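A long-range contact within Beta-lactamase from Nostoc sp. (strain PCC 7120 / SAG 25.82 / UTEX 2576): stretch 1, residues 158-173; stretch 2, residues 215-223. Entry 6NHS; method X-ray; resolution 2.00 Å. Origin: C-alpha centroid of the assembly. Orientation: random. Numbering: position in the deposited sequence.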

ATOM      1  N   GLN A 158      -7.896  -3.799   9.386  1.00 30.24           N
ATOM      2  CA  GLN A 158      -7.278  -4.866   8.612  1.00 28.85           C
ATOM      3  C   GLN A 158      -7.838  -4.834   7.194  1.00 30.62           C
ATOM      4  O   GLN A 158      -8.872  -4.217   6.926  1.00 30.29           O
ATOM      5  CB  GLN A 158      -7.504  -6.239   9.258  1.00 33.64           C
ATOM      6  CG  GLN A 158      -6.912  -6.377  10.663  1.00 37.68           C
ATOM      7  CD  GLN A 158      -7.100  -7.769  11.232  1.00 44.56           C
ATOM      8  OE1 GLN A 158      -6.707  -8.753  10.621  1.00 44.30           O
ATOM      9  NE2 GLN A 158      -7.713  -7.857  12.402  1.00 49.44           N
ATOM     10  N   ILE A 159      -7.136  -5.505   6.280  1.00 27.64           N
ATOM     11  CA  ILE A 159      -7.532  -5.521   4.877  1.00 29.77           C
ATOM     12  C   ILE A 159      -7.036  -6.815   4.243  1.00 30.38           C
ATOM     13  O   ILE A 159      -5.979  -7.340   4.604  1.00 30.85           O
ATOM     14  CB  ILE A 159      -6.995  -4.266   4.139  1.00 28.27           C
ATOM     15  CG1 ILE A 159      -7.603  -4.138   2.743  1.00 26.42           C
ATOM     16  CG2 ILE A 159      -5.455  -4.283   4.060  1.00 27.54           C
ATOM     17  CD1 ILE A 159      -7.377  -2.788   2.123  1.00 25.16           C
ATOM     18  N   THR A 160      -7.834  -7.354   3.301  1.00 28.64           N
ATOM     19  CA  THR A 160      -7.428  -8.528   2.542  1.00 26.24           C
ATOM     20  C   THR A 160      -6.708  -8.108   1.267  1.00 26.16           C
ATOM     21  O   THR A 160      -6.856  -6.977   0.801  1.00 28.33           O
ATOM     22  CB  THR A 160      -8.648  -9.380   2.177  1.00 27.79           C
ATOM     23  OG1 THR A 160      -9.347  -8.757   1.093  1.00 27.65           O
ATOM     24  CG2 THR A 160      -9.599  -9.543   3.380  1.00 27.52           C
ATOM     25  N   PRO A 161      -5.916  -8.997   0.669  1.00 28.74           N
ATOM     26  CA  PRO A 161      -5.316  -8.653  -0.636  1.00 27.55           C
ATOM     27  C   PRO A 161      -6.355  -8.330  -1.701  1.00 27.53           C
ATOM     28  O   PRO A 161      -6.156  -7.394  -2.485  1.00 27.37           O
ATOM     29  CB  PRO A 161      -4.498  -9.905  -0.985  1.00 28.17           C
ATOM     30  CG  PRO A 161      -4.179 -10.529   0.340  1.00 27.68           C
ATOM     31  CD  PRO A 161      -5.387 -10.260   1.212  1.00 28.55           C
ATOM     32  N   LYS A 162      -7.470  -9.075  -1.737  1.00 28.46           N
ATOM     33  CA  LYS A 162      -8.567  -8.745  -2.648  1.00 29.12           C
ATOM     34  C   LYS A 162      -9.062  -7.317  -2.445  1.00 28.20           C
ATOM     35  O   LYS A 162      -9.343  -6.608  -3.417  1.00 31.37           O
ATOM     36  CB  LYS A 162      -9.729  -9.728  -2.461  1.00 30.78           C
ATOM     37  CG  LYS A 162      -9.597 -11.015  -3.242  1.00 40.88           C
ATOM     38  CD  LYS A 162     -10.808 -11.908  -3.029  1.00 44.29           C
ATOM     39  CE  LYS A 162     -10.831 -13.040  -4.024  1.00 51.62           C
ATOM     40  NZ  LYS A 162     -11.964 -13.958  -3.760  1.00 54.68           N
ATOM     41  N   GLN A 163      -9.190  -6.883  -1.186  1.00 28.63           N
ATOM     42  CA  GLN A 163      -9.669  -5.530  -0.908  1.00 28.10           C
ATOM     43  C   GLN A 163      -8.627  -4.472  -1.259  1.00 29.92           C
ATOM     44  O   GLN A 163      -8.990  -3.340  -1.609  1.00 26.45           O
ATOM     45  CB  GLN A 163     -10.094  -5.420   0.560  1.00 26.00           C
ATOM     46  CG  GLN A 163     -11.377  -6.225   0.889  1.00 27.01           C
ATOM     47  CD  GLN A 163     -11.578  -6.423   2.379  1.00 33.95           C
ATOM     48  OE1 GLN A 163     -10.684  -6.144   3.183  1.00 28.97           O
ATOM     49  NE2 GLN A 163     -12.758  -6.909   2.759  1.00 32.27           N
ATOM     50  N   GLN A 164      -7.336  -4.806  -1.177  1.00 27.25           N
ATOM     51  CA  GLN A 164      -6.323  -3.896  -1.710  1.00 26.83           C
ATOM     52  C   GLN A 164      -6.543  -3.672  -3.199  1.00 27.75           C
ATOM     53  O   GLN A 164      -6.525  -2.531  -3.678  1.00 27.09           O
ATOM     54  CB  GLN A 164      -4.920  -4.444  -1.439  1.00 26.95           C
ATOM     55  CG  GLN A 164      -4.565  -4.562   0.049  1.00 25.10           C
ATOM     56  CD  GLN A 164      -3.818  -3.352   0.574  1.00 28.05           C
ATOM     57  OE1 GLN A 164      -3.951  -2.246   0.047  1.00 26.29           O
ATOM     58  NE2 GLN A 164      -3.023  -3.557   1.626  1.00 25.70           N
ATOM     59  N   ILE A 165      -6.769  -4.761  -3.943  1.00 26.47           N
ATOM     60  CA  ILE A 165      -7.034  -4.670  -5.378  1.00 32.79           C
ATOM     61  C   ILE A 165      -8.265  -3.808  -5.639  1.00 31.06           C
ATOM     62  O   ILE A 165      -8.237  -2.887  -6.464  1.00 28.87           O
ATOM     63  CB  ILE A 165      -7.209  -6.078  -5.978  1.00 36.94           C
ATOM     64  CG1 ILE A 165      -5.936  -6.908  -5.802  1.00 40.62           C
ATOM     65  CG2 ILE A 165      -7.595  -5.991  -7.447  1.00 35.77           C
ATOM     66  CD1 ILE A 165      -4.817  -6.468  -6.682  1.00 37.63           C
ATOM     67  N   GLU A 166      -9.369  -4.106  -4.947  1.00 27.71           N
ATOM     68  CA  GLU A 166     -10.606  -3.361  -5.168  1.00 29.86           C
ATOM     69  C   GLU A 166     -10.400  -1.871  -4.928  1.00 28.85           C
ATOM     70  O   GLU A 166     -10.842  -1.037  -5.727  1.00 27.18           O
ATOM     71  CB  GLU A 166     -11.713  -3.915  -4.265  1.00 33.34           C
ATOM     72  CG  GLU A 166     -12.900  -2.991  -4.081  1.00 41.33           C
ATOM     73  CD  GLU A 166     -13.911  -3.075  -5.202  1.00 51.90           C
ATOM     74  OE1 GLU A 166     -13.530  -3.418  -6.344  1.00 53.49           O
ATOM     75  OE2 GLU A 166     -15.101  -2.802  -4.932  1.00 58.02           O
ATOM     76  N   PHE A 167      -9.706  -1.522  -3.843  1.00 27.47           N
ATOM     77  CA  PHE A 167      -9.425  -0.124  -3.539  1.00 28.02           C
ATOM     78  C   PHE A 167      -8.602   0.527  -4.650  1.00 28.05           C
ATOM     79  O   PHE A 167      -8.944   1.611  -5.138  1.00 28.35           O
ATOM     80  CB  PHE A 167      -8.719  -0.044  -2.173  1.00 27.46           C
ATOM     81  CG  PHE A 167      -7.994   1.255  -1.920  1.00 27.35           C
ATOM     82  CD1 PHE A 167      -8.671   2.465  -1.930  1.00 25.55           C
ATOM     83  CD2 PHE A 167      -6.633   1.261  -1.645  1.00 26.08           C
ATOM     84  CE1 PHE A 167      -8.003   3.655  -1.698  1.00 23.36           C
ATOM     85  CE2 PHE A 167      -5.960   2.448  -1.412  1.00 26.57           C
ATOM     86  CZ  PHE A 167      -6.650   3.643  -1.432  1.00 25.28           C
ATOM     87  N   LEU A 168      -7.528  -0.133  -5.088  1.00 26.76           N
ATOM     88  CA  LEU A 168      -6.657   0.467  -6.096  1.00 28.62           C
ATOM     89  C   LEU A 168      -7.368   0.604  -7.439  1.00 30.80           C
ATOM     90  O   LEU A 168      -7.198   1.609  -8.141  1.00 32.10           O
ATOM     91  CB  LEU A 168      -5.386  -0.364  -6.250  1.00 28.91           C
ATOM     92  CG  LEU A 168      -4.441  -0.329  -5.053  1.00 31.42           C
ATOM     93  CD1 LEU A 168      -3.351  -1.369  -5.218  1.00 34.41           C
ATOM     94  CD2 LEU A 168      -3.841   1.072  -4.903  1.00 30.53           C
ATOM     95  N   GLN A 169      -8.162  -0.400  -7.810  1.00 27.01           N
ATOM     96  CA  GLN A 169      -8.883  -0.358  -9.075  1.00 32.85           C
ATOM     97  C   GLN A 169      -9.944   0.741  -9.079  1.00 31.93           C
ATOM     98  O   GLN A 169     -10.068   1.484 -10.059  1.00 31.40           O
ATOM     99  CB  GLN A 169      -9.497  -1.732  -9.350  1.00 39.23           C
ATOM    100  CG  GLN A 169     -10.217  -1.846 -10.668  1.00 51.23           C
ATOM    101  CD  GLN A 169     -11.698  -1.599 -10.539  1.00 59.25           C
ATOM    102  OE1 GLN A 169     -12.333  -1.098 -11.465  1.00 64.43           O
ATOM    103  NE2 GLN A 169     -12.265  -1.959  -9.388  1.00 62.00           N
ATOM    104  N   ARG A 170     -10.711   0.866  -7.990  1.00 30.44           N
ATOM    105  CA  ARG A 170     -11.677   1.959  -7.879  1.00 30.90           C
ATOM    106  C   ARG A 170     -10.986   3.314  -7.895  1.00 32.98           C
ATOM    107  O   ARG A 170     -11.484   4.271  -8.501  1.00 31.46           O
ATOM    108  CB  ARG A 170     -12.500   1.813  -6.602  1.00 29.11           C
ATOM    109  CG  ARG A 170     -13.447   0.610  -6.602  1.00 33.06           C
ATOM    110  CD  ARG A 170     -14.364   0.694  -5.405  1.00 36.46           C
ATOM    111  NE  ARG A 170     -15.430   1.675  -5.604  1.00 39.42           N
ATOM    112  CZ  ARG A 170     -16.049   2.313  -4.616  1.00 40.50           C
ATOM    113  NH1 ARG A 170     -15.692   2.093  -3.356  1.00 33.89           N
ATOM    114  NH2 ARG A 170     -17.021   3.178  -4.888  1.00 41.24           N
ATOM    115  N   LEU A 171      -9.861   3.423  -7.188  1.00 29.06           N
ATOM    116  CA  LEU A 171      -9.051   4.631  -7.246  1.00 30.42           C
ATOM    117  C   LEU A 171      -8.712   4.987  -8.689  1.00 33.53           C
ATOM    118  O   LEU A 171      -8.937   6.117  -9.136  1.00 32.03           O
ATOM    119  CB  LEU A 171      -7.782   4.424  -6.425  1.00 27.67           C
ATOM    120  CG  LEU A 171      -6.836   5.615  -6.285  1.00 32.31           C
ATOM    121  CD1 LEU A 171      -7.545   6.725  -5.538  1.00 32.08           C
ATOM    122  CD2 LEU A 171      -5.559   5.203  -5.570  1.00 29.17           C
ATOM    123  N   HIS A 172      -8.203   4.009  -9.440  1.00 32.68           N
ATOM    124  CA  HIS A 172      -7.677   4.274 -10.773  1.00 34.36           C
ATOM    125  C   HIS A 172      -8.769   4.677 -11.756  1.00 37.16           C
ATOM    126  O   HIS A 172      -8.502   5.435 -12.697  1.00 35.64           O
ATOM    127  CB  HIS A 172      -6.922   3.045 -11.280  1.00 34.28           C
ATOM    128  CG  HIS A 172      -6.156   3.285 -12.543  1.00 37.96           C
ATOM    129  ND1 HIS A 172      -6.711   3.111 -13.792  1.00 41.27           N
ATOM    130  CD2 HIS A 172      -4.880   3.681 -12.749  1.00 39.34           C
ATOM    131  CE1 HIS A 172      -5.809   3.390 -14.715  1.00 41.21           C
ATOM    132  NE2 HIS A 172      -4.689   3.737 -14.109  1.00 40.33           N
ATOM    133  N   ARG A 173      -9.996   4.196 -11.575  1.00 37.57           N
ATOM    134  CA  ARG A 173     -11.066   4.575 -12.488  1.00 40.22           C
ATOM    135  C   ARG A 173     -11.907   5.730 -11.945  1.00 36.17           C
ATOM    136  O   ARG A 173     -13.006   5.983 -12.448  1.00 36.42           O
ATOM    137  CB  ARG A 173     -11.934   3.362 -12.837  1.00 46.69           C
ATOM    138  CG  ARG A 173     -12.921   2.942 -11.795  1.00 52.86           C
ATOM    139  CD  ARG A 173     -13.601   1.634 -12.190  1.00 59.93           C
ATOM    140  NE  ARG A 173     -14.015   1.596 -13.592  1.00 64.98           N
ATOM    141  CZ  ARG A 173     -15.205   1.986 -14.040  1.00 68.17           C
ATOM    142  NH1 ARG A 173     -16.118   2.458 -13.200  1.00 66.70           N
ATOM    143  NH2 ARG A 173     -15.483   1.908 -15.335  1.00 70.56           N
ATOM    144  N   GLY A 215       4.287  -9.248   5.414  1.00 32.76           N
ATOM    145  CA  GLY A 215       4.882  -8.406   4.387  1.00 29.46           C
ATOM    146  C   GLY A 215       3.864  -8.114   3.284  1.00 30.96           C
ATOM    147  O   GLY A 215       3.116  -8.998   2.884  1.00 30.36           O
ATOM    148  N   TRP A 216       3.868  -6.876   2.809  1.00 29.10           N
ATOM    149  CA  TRP A 216       2.994  -6.457   1.723  1.00 30.76           C
ATOM    150  C   TRP A 216       3.804  -5.841   0.589  1.00 29.89           C
ATOM    151  O   TRP A 216       4.821  -5.180   0.819  1.00 29.93           O
ATOM    152  CB  TRP A 216       2.002  -5.382   2.150  1.00 28.16           C
ATOM    153  CG  TRP A 216       0.837  -5.716   3.013  1.00 28.15           C
ATOM    154  CD1 TRP A 216       0.708  -5.448   4.346  1.00 26.72           C
ATOM    155  CD2 TRP A 216      -0.416  -6.260   2.591  1.00 27.98           C
ATOM    156  NE1 TRP A 216      -0.536  -5.823   4.787  1.00 25.79           N
ATOM    157  CE2 TRP A 216      -1.247  -6.327   3.730  1.00 27.36           C
ATOM    158  CE3 TRP A 216      -0.908  -6.727   1.364  1.00 26.75           C
ATOM    159  CZ2 TRP A 216      -2.547  -6.844   3.682  1.00 28.09           C
ATOM    160  CZ3 TRP A 216      -2.202  -7.233   1.316  1.00 26.61           C
ATOM    161  CH2 TRP A 216      -3.005  -7.291   2.472  1.00 27.12           C
ATOM    162  N   PHE A 217       3.299  -6.006  -0.635  1.00 28.82           N
ATOM    163  CA  PHE A 217       3.613  -5.094  -1.735  1.00 28.57           C
ATOM    164  C   PHE A 217       2.364  -5.009  -2.601  1.00 31.73           C
ATOM    165  O   PHE A 217       1.940  -6.022  -3.169  1.00 27.84           O
ATOM    166  CB  PHE A 217       4.822  -5.571  -2.547  1.00 28.85           C
ATOM    167  CG  PHE A 217       5.304  -4.575  -3.582  1.00 30.76           C
ATOM    168  CD1 PHE A 217       5.445  -3.228  -3.263  1.00 32.19           C
ATOM    169  CD2 PHE A 217       5.631  -4.989  -4.866  1.00 34.16           C
ATOM    170  CE1 PHE A 217       5.893  -2.311  -4.211  1.00 34.33           C
ATOM    171  CE2 PHE A 217       6.090  -4.076  -5.819  1.00 33.28           C
ATOM    172  CZ  PHE A 217       6.220  -2.738  -5.488  1.00 33.64           C
ATOM    173  N   VAL A 218       1.745  -3.826  -2.664  1.00 26.36           N
ATOM    174  CA  VAL A 218       0.512  -3.637  -3.421  1.00 25.51           C
ATOM    175  C   VAL A 218       0.693  -2.448  -4.352  1.00 25.50           C
ATOM    176  O   VAL A 218       1.507  -1.558  -4.095  1.00 25.51           O
ATOM    177  CB  VAL A 218      -0.722  -3.426  -2.501  1.00 25.58           C
ATOM    178  CG1 VAL A 218      -0.741  -4.463  -1.401  1.00 26.87           C
ATOM    179  CG2 VAL A 218      -0.722  -2.018  -1.904  1.00 28.24           C
ATOM    180  N   GLY A 219      -0.058  -2.445  -5.447  1.00 27.45           N
ATOM    181  CA  GLY A 219       0.069  -1.360  -6.412  1.00 25.99           C
ATOM    182  C   GLY A 219      -0.489  -1.776  -7.759  1.00 28.51           C
ATOM    183  O   GLY A 219      -1.390  -2.611  -7.839  1.00 28.19           O
ATOM    184  N   TYR A 220       0.056  -1.169  -8.816  1.00 29.70           N
ATOM    185  CA  TYR A 220      -0.371  -1.555 -10.150  1.00 31.17           C
ATOM    186  C   TYR A 220       0.701  -1.208 -11.172  1.00 31.67           C
ATOM    187  O   TYR A 220       1.490  -0.275 -10.993  1.00 31.17           O
ATOM    188  CB  TYR A 220      -1.714  -0.917 -10.535  1.00 27.75           C
ATOM    189  CG  TYR A 220      -1.761   0.601 -10.560  1.00 31.58           C
ATOM    190  CD1 TYR A 220      -1.431   1.307 -11.710  1.00 34.67           C
ATOM    191  CD2 TYR A 220      -2.173   1.324  -9.443  1.00 31.66           C
ATOM    192  CE1 TYR A 220      -1.495   2.690 -11.747  1.00 33.85           C
ATOM    193  CE2 TYR A 220      -2.242   2.709  -9.472  1.00 30.57           C
ATOM    194  CZ  TYR A 220      -1.903   3.384 -10.624  1.00 34.10           C
ATOM    195  OH  TYR A 220      -1.967   4.759 -10.670  1.00 34.71           O
ATOM    196  N   LEU A 221       0.702  -1.981 -12.248  1.00 32.58           N
ATOM    197  CA  LEU A 221       1.665  -1.867 -13.326  1.00 35.05           C
ATOM    198  C   LEU A 221       0.943  -1.396 -14.577  1.00 36.13           C
ATOM    199  O   LEU A 221      -0.070  -1.987 -14.970  1.00 36.63           O
ATOM    200  CB  LEU A 221       2.341  -3.216 -13.575  1.00 33.90           C
ATOM    201  CG  LEU A 221       3.233  -3.345 -14.803  1.00 34.93           C
ATOM    202  CD1 LEU A 221       4.514  -2.514 -14.622  1.00 31.55           C
ATOM    203  CD2 LEU A 221       3.540  -4.819 -15.058  1.00 34.08           C
ATOM    204  N   GLU A 222       1.453  -0.332 -15.191  1.00 33.37           N
ATOM    205  CA  GLU A 222       0.968   0.128 -16.486  1.00 34.65           C
ATOM    206  C   GLU A 222       1.929  -0.352 -17.565  1.00 37.34           C
ATOM    207  O   GLU A 222       3.100   0.044 -17.580  1.00 35.22           O
ATOM    208  CB  GLU A 222       0.831   1.649 -16.519  1.00 37.54           C
ATOM    209  CG  GLU A 222      -0.295   2.182 -15.637  1.00 41.31           C
ATOM    210  CD  GLU A 222      -0.261   3.697 -15.520  1.00 48.67           C
ATOM    211  OE1 GLU A 222       0.831   4.276 -15.681  1.00 51.18           O
ATOM    212  OE2 GLU A 222      -1.322   4.304 -15.268  1.00 52.76           O
ATOM    213  N   GLN A 223       1.430  -1.203 -18.461  1.00 35.32           N
ATOM    214  CA  GLN A 223       2.250  -1.767 -19.523  1.00 36.71           C
ATOM    215  C   GLN A 223       1.332  -2.271 -20.626  1.00 39.37           C
ATOM    216  O   GLN A 223       0.236  -2.765 -20.344  1.00 36.78           O
ATOM    217  CB  GLN A 223       3.139  -2.902 -18.998  1.00 36.29           C
ATOM    218  CG  GLN A 223       4.160  -3.426 -20.003  1.00 37.85           C
ATOM    219  CD  GLN A 223       5.232  -4.283 -19.353  1.00 40.10           C
ATOM    220  OE1 GLN A 223       5.151  -4.614 -18.171  1.00 40.19           O
ATOM    221  NE2 GLN A 223       6.256  -4.624 -20.119  1.00 42.83           N
TER

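No hydrogen bond joins the two stretches; packing holds them, burying 465 Å² summed over both sides, with the helix and strand axes 33° from parallel. Alternation sets the rule: W216, V218, Y220 and E222 point toward the helix, while F217 and L221 make no contact with it, and Q164, L168 and H172, four residues apart, answer from the facing side of the helix.

W216 covers the helix start. Its ring edge meets the backbone, with CZ2 3.6 Å from I159 O and CH2 3.8 Å from P161 N, while Q164 NE2 lies over one face, 3.8 Å from CZ3. A broad, flat indole suits a site where the lead-in to the helix and its first turn are both within reach. T160, the residue before the helix, caps its start, its OG1 accepting from Q163 N at 3.0 Å.

V218 is compact where the backbones run close: its CG2 sits 3.8 Å from Q164 OE1 and 4.3 Å from L168 CD1. At G219, L168 CD1 comes within 3.5 Å of the backbone N; the backbone angles there themselves call for glycine.

Y220 offers its ring face to the edge of H172, centroids 5.1 Å apart and planes at 77°. Finally, at the partly exposed end, E222 OE2 lies 3.6 Å from H172 NE2, near the imidazole plane, a polar finish to a largely buried contact.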